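Local coordinates for xylose isomerase domain protein TIM barrel (Planctomyces limnophilus, PDB 3TVA) that binds a magnesium ion in a xylose isomerase-like TIM barrel and may act as an isomerase, at residues A[82-85]-A[86-89]; A[186-190]-A[191-195]; A[266-269]-A[270-274]. One frame throughout, in Å; residues are numbered along the deposited sequence. Where two conformers were deposited one is given.

Overall arrangement
The three contacts are local and lie on loops and helices of one xylose isomerase-like TIM barrel, in series along the chain. Contact 2 is nearest the metal: the side chain of N187 is about 4 Å from the magnesium ion bound by E158, D184, H211 and E259. Contacts 1 and 3 stand farther out, with the side chains of V89 and L273 about 12 Å and 11 Å from the metal. Contacts 1 and 2 touch, their centres about 15 Å apart, where T85 CG2 meets Y191 OH at 3.6 Å. Contact 3 is separate: its nearest atoms are about 12 Å from contact 2 and 18 Å from contact 1.

Contact 1 of 3, residues A[82-85]-A[86-89]; sequences IPTT and ARTV
T84 O takes two hydrogen bonds from T88. The backbone N of T88 lies 2.7 Å from T84 O, and OG1 of T88 lies 2.9 Å from the same atom. The two donors come from opposite faces of the carbonyl plane. OG1 can reach back because it sits between the backbone N and the carbonyl carbon of T88 (chi1 74°). T88 OG1 is also bonded to the backbone N of S78, which ties the turn to the preceding loop. One residue on, V89 N bonds to T85 O at 2.9 Å. In one conformer, R87 NH1 makes a weak bond to T84 OG1 at 2.8 Å, bent to 118°. There the arginine chain bends at chi3, and T84 CA sits off-centre on one face of its guanidinium. T84 OG1 also bonds to the carboxylate of D81. Packing completes the contact. The side chains of T85 and V89 run side by side, with T85 CG2 3.8 Å from V89 CG2. V89 is the first residue to leave helical geometry, and its side chain also touches Y79 and H122. This is the short helix 82-88 and its exit, which follow strand 66-71 and precede helix 97-114 of the TIM barrel.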
# COMPACT_ATOMS: atom_id res chain seq x y z
N ILE A 82 -16.27 -7.15 -5.08
CA ILE A 82 -15.14 -7.54 -5.92
C ILE A 82 -15.30 -7.11 -7.40
O ILE A 82 -14.39 -6.49 -7.96
CB ILE A 82 -14.70 -9.01 -5.68
CG1 ILE A 82 -14.18 -9.13 -4.24
CG2 ILE A 82 -13.60 -9.44 -6.70
CD1 ILE A 82 -13.79 -10.54 -3.79
N PRO A 83 -16.47 -7.38 -8.03
CA PRO A 83 -16.66 -6.91 -9.41
C PRO A 83 -16.59 -5.39 -9.58
O PRO A 83 -16.14 -4.92 -10.62
CB PRO A 83 -18.08 -7.39 -9.76
CG PRO A 83 -18.29 -8.58 -8.87
CD PRO A 83 -17.57 -8.26 -7.59
N THR A 84 -17.05 -4.63 -8.59
CA THR A 84 -17.06 -3.17 -8.69
C THR A 84 -15.63 -2.66 -8.60
O THR A 84 -15.27 -1.66 -9.25
CB THR A 84 -17.95 -2.55 -7.58
OG1 THR A 84 -19.30 -2.97 -7.80
CG2 THR A 84 -17.90 -1.02 -7.59
N THR A 85 -14.82 -3.34 -7.79
CA THR A 85 -13.42 -2.99 -7.66
C THR A 85 -12.74 -3.14 -9.02
O THR A 85 -12.07 -2.21 -9.49
CB THR A 85 -12.70 -3.89 -6.63
OG1 THR A 85 -13.37 -3.77 -5.36
CG2 THR A 85 -11.25 -3.46 -6.46
N ALA A 86 -12.94 -4.29 -9.67
CA ALA A 86 -12.33 -4.53 -10.98
C ALA A 86 -12.79 -3.49 -12.00
O ALA A 86 -12.02 -3.06 -12.86
CB ALA A 86 -12.65 -5.94 -11.47
N ARG A 87 -14.05 -3.10 -11.89
CA ARG A 87 -14.66 -2.15 -12.81
C ARG A 87 -14.18 -0.71 -12.59
O ARG A 87 -13.99 0.04 -13.54
CB ARG A 87 -16.19 -2.24 -12.68
CG ARG A 87 -16.98 -1.33 -13.61
CD ARG A 87 -18.49 -1.64 -13.56
NE ARG A 87 -19.10 -1.33 -12.26
CZ ARG A 87 -19.58 -2.23 -11.42
NH1 ARG A 87 -20.11 -1.84 -10.27
NH2 ARG A 87 -19.55 -3.53 -11.72
N THR A 88 -14.09 -0.29 -11.32
CA THR A 88 -13.74 1.10 -10.98
C THR A 88 -12.36 1.52 -10.44
O THR A 88 -12.11 2.72 -10.29
CB THR A 88 -14.80 1.69 -10.02
OG1 THR A 88 -14.62 1.14 -8.71
CG2 THR A 88 -16.20 1.39 -10.54
N VAL A 89 -11.48 0.57 -10.16
CA VAL A 89 -10.31 0.92 -9.34
C VAL A 89 -9.04 0.91 -10.17
O VAL A 89 -8.86 0.05 -11.02
CB VAL A 89 -10.20 -0.02 -8.10
CG1 VAL A 89 -8.80 0.04 -7.46
CG2 VAL A 89 -11.27 0.33 -7.06

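Contact 2 of 3, residues A[186-190]-A[191-195]; sequences ANMIL and YGTGN
Y191 N meets N187 O at 2.9 Å in a nearly straight hydrogen bond (175°), the last regular turn before a Schellman motif ends helix 185-190. This helix follows strand 179-183 of the TIM barrel and leads from the metal ligand D184. The tyrosine ring lies obliquely to the end of the helix, with CD2 of Y191 3.0 Å from N187 O. The ring also meets W227, their planes at about 60°. N187 itself turns its side chain to the metal site: its ND2 bonds to T159 O and weakly to the magnesium ligand E158, while D184 accepts a bond from its backbone N.

G192 comes next, with positive phi (72°), as the C-prime residue. Its N makes a weak bond to I189 O at 3.1 Å. The positive phi turns the chain off the helix, and T193 N meets M188 O at 3.0 Å, nearly along the C=O axis. OG1 of T193 adds a weak bond to the same oxygen. The threonine and M188, a selenomethionine, cross at about a right angle. In one of the two selenomethionine conformers, M188 CE lies 3.4 Å from T193 OG1. G194 then passes close to the same methyl group, with M188 CE 3.5 Å from G194 O in that conformer. The loop is held at both ends, by the Schellman turn and by a cap. N195 is the N-cap of the next helix, 196-203, and its OD1 bonds to the backbone N of E198.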
# COMPACT_ATOMS: atom_id res chain seq x y z
N ALA A 186 -3.07 -9.11 3.87
CA ALA A 186 -4.50 -9.19 4.12
C ALA A 186 -5.29 -9.05 2.83
O ALA A 186 -6.36 -9.67 2.69
CB ALA A 186 -4.94 -8.14 5.14
N ASN A 187 -4.77 -8.28 1.87
CA ASN A 187 -5.46 -8.09 0.60
C ASN A 187 -5.70 -9.41 -0.14
O ASN A 187 -6.76 -9.61 -0.72
CB ASN A 187 -4.73 -7.10 -0.32
CG ASN A 187 -4.81 -5.66 0.19
OD1 ASN A 187 -5.52 -5.37 1.15
ND2 ASN A 187 -4.09 -4.74 -0.46
N MSE A 188 -4.73 -10.31 -0.11
CA MSE A 188 -4.91 -11.57 -0.82
C MSE A 188 -5.93 -12.48 -0.16
O MSE A 188 -6.55 -13.31 -0.82
CB MSE A 188 -3.59 -12.28 -0.97
CG MSE A 188 -2.65 -11.54 -1.88
SE MSE A 188 -1.20 -12.75 -2.24
CE MSE A 188 -2.12 -14.01 -3.44
N ILE A 189 -6.11 -12.32 1.15
CA ILE A 189 -7.17 -13.01 1.84
C ILE A 189 -8.52 -12.38 1.53
O ILE A 189 -9.52 -13.07 1.35
CB ILE A 189 -6.90 -13.06 3.35
CG1 ILE A 189 -5.64 -13.89 3.60
CG2 ILE A 189 -8.09 -13.64 4.08
CD1 ILE A 189 -5.28 -14.04 5.06
N LEU A 190 -8.55 -11.05 1.47
CA LEU A 190 -9.78 -10.33 1.19
C LEU A 190 -10.30 -10.68 -0.21
O LEU A 190 -11.48 -11.00 -0.38
CB LEU A 190 -9.57 -8.82 1.36
CG LEU A 190 -9.34 -8.36 2.81
CD1 LEU A 190 -8.90 -6.90 2.85
CD2 LEU A 190 -10.62 -8.55 3.65
N TYR A 191 -9.41 -10.66 -1.20
CA TYR A 191 -9.77 -11.09 -2.55
C TYR A 191 -9.98 -12.60 -2.69
O TYR A 191 -10.55 -13.06 -3.67
CB TYR A 191 -8.72 -10.64 -3.57
CG TYR A 191 -8.73 -9.16 -3.82
CD1 TYR A 191 -9.72 -8.57 -4.59
CD2 TYR A 191 -7.73 -8.35 -3.31
CE1 TYR A 191 -9.72 -7.19 -4.82
CE2 TYR A 191 -7.73 -6.99 -3.52
CZ TYR A 191 -8.72 -6.41 -4.28
OH TYR A 191 -8.69 -5.06 -4.49
N GLY A 192 -9.49 -13.36 -1.71
CA GLY A 192 -9.64 -14.82 -1.73
C GLY A 192 -8.78 -15.52 -2.78
O GLY A 192 -9.08 -16.62 -3.23
N THR A 193 -7.70 -14.86 -3.18
CA THR A 193 -6.87 -15.38 -4.26
C THR A 193 -5.89 -16.52 -3.94
O THR A 193 -5.86 -17.54 -4.64
CB THR A 193 -6.12 -14.23 -4.91
OG1 THR A 193 -5.44 -13.50 -3.89
CG2 THR A 193 -7.11 -13.32 -5.57
N GLY A 194 -5.09 -16.36 -2.88
CA GLY A 194 -4.04 -17.33 -2.60
C GLY A 194 -3.32 -17.04 -1.30
O GLY A 194 -3.39 -15.92 -0.79
N ASN A 195 -2.64 -18.06 -0.75
CA ASN A 195 -1.95 -17.89 0.53
C ASN A 195 -0.92 -16.79 0.46
O ASN A 195 0.00 -16.84 -0.35
CB ASN A 195 -1.29 -19.18 1.01
CG ASN A 195 -0.72 -19.04 2.42
OD1 ASN A 195 0.44 -18.65 2.61
ND2 ASN A 195 -1.56 -19.33 3.42

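Contact 3 of 3, residues A[266-269]-A[270-274]; sequences PVQQ and KKDLA
Q268 and D272 face each other across one turn of helix 266-287, the C-terminal helix of the TIM barrel. The two side chains are inclined to each other, with the amide and carboxylate planes 62° apart. Q268 NE2 gives a hydrogen bond to D272 OD1 at 3.0 Å. The amide nitrogen reaches that oxygen from above the carboxylate plane, 37° out of it. The glutamine chain starts anti to its own N and then bends at chi2 (64°), which swings the amide along the helix toward D272. The other carboxylate oxygen, OD2, forms a salt bridge with R260. The aspartate is thus gripped from two directions, by its helix neighbour and by a residue preceding the helix. The nearby arginine would probably favour the charged carboxylate.

V267 and K271 pair differently. Their side chains lie alongside each other and point the same way. The extended lysine chain brings K271 CE alongside V267 CG1, at 3.7 Å. K271 also crosses Q268 at about a right angle, with its CD 4.0 Å from Q268 OE1.

On the buried side, the extended chain of Q269 carries its amide to two loops. Its NE2 bonds to the carbonyl oxygens of R260 and L23. Q269 and L273 both touch V25. Along the backbone the regular helical bonds continue: K271 N reaches V267 O at 3.0 Å, and L273 N lies 3.0 Å from Q269 O. L273 CG is 3.2 Å from Q269 O.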
# COMPACT_ATOMS: atom_id res chain seq x y z
N PRO A 266 -13.14 6.20 14.47
CA PRO A 266 -11.78 6.71 14.73
C PRO A 266 -11.22 6.21 16.06
O PRO A 266 -10.02 5.90 16.14
CB PRO A 266 -11.97 8.23 14.77
CG PRO A 266 -13.24 8.48 13.98
CD PRO A 266 -14.11 7.30 14.26
N VAL A 267 -12.08 6.13 17.07
CA VAL A 267 -11.71 5.61 18.39
C VAL A 267 -11.23 4.16 18.33
O VAL A 267 -10.16 3.83 18.83
CB VAL A 267 -12.87 5.75 19.41
CG1 VAL A 267 -12.54 5.02 20.70
CG2 VAL A 267 -13.17 7.23 19.68
N GLN A 268 -12.03 3.29 17.71
CA GLN A 268 -11.65 1.88 17.54
C GLN A 268 -10.45 1.71 16.59
O GLN A 268 -9.61 0.83 16.78
CB GLN A 268 -12.83 1.06 17.03
CG GLN A 268 -12.58 -0.44 17.08
CD GLN A 268 -12.41 -0.95 18.51
OE1 GLN A 268 -13.12 -0.51 19.42
NE2 GLN A 268 -11.46 -1.85 18.72
N GLN A 269 -10.38 2.54 15.57
CA GLN A 269 -9.25 2.51 14.65
C GLN A 269 -7.96 2.80 15.42
O GLN A 269 -6.94 2.14 15.21
CB GLN A 269 -9.45 3.51 13.51
CG GLN A 269 -8.36 3.49 12.45
CD GLN A 269 -8.62 4.51 11.34
OE1 GLN A 269 -9.15 5.59 11.59
NE2 GLN A 269 -8.23 4.17 10.11
N LYS A 270 -8.00 3.79 16.32
CA LYS A 270 -6.82 4.11 17.12
C LYS A 270 -6.48 2.98 18.10
O LYS A 270 -5.31 2.62 18.24
CB LYS A 270 -6.95 5.45 17.85
CG LYS A 270 -5.64 5.90 18.52
CD LYS A 270 -5.84 7.09 19.43
CE LYS A 270 -4.53 7.54 20.06
NZ LYS A 270 -4.70 8.78 20.87
N LYS A 271 -7.50 2.41 18.76
CA LYS A 271 -7.29 1.25 19.62
C LYS A 271 -6.60 0.09 18.89
O LYS A 271 -5.69 -0.54 19.44
CB LYS A 271 -8.60 0.75 20.22
CG LYS A 271 -9.19 1.71 21.25
CD LYS A 271 -10.49 1.17 21.86
CE LYS A 271 -11.17 2.24 22.72
NZ LYS A 271 -12.49 1.80 23.24
N ASP A 272 -7.03 -0.18 17.65
CA ASP A 272 -6.46 -1.31 16.92
C ASP A 272 -5.05 -0.99 16.46
O ASP A 272 -4.20 -1.88 16.38
CB ASP A 272 -7.34 -1.74 15.73
CG ASP A 272 -8.69 -2.32 16.17
OD1 ASP A 272 -8.87 -2.59 17.39
OD2 ASP A 272 -9.56 -2.52 15.30
N LEU A 273 -4.79 0.28 16.16
CA LEU A 273 -3.42 0.71 15.87
C LEU A 273 -2.53 0.48 17.10
O LEU A 273 -1.40 -0.01 16.98
CB LEU A 273 -3.35 2.17 15.41
CG LEU A 273 -3.98 2.51 14.04
CD1 LEU A 273 -3.68 3.95 13.65
CD2 LEU A 273 -3.52 1.56 12.95
N ALA A 274 -3.04 0.83 18.28
CA ALA A 274 -2.28 0.68 19.52
C ALA A 274 -2.00 -0.79 19.89
O ALA A 274 -0.89 -1.12 20.32
CB ALA A 274 -2.97 1.43 20.68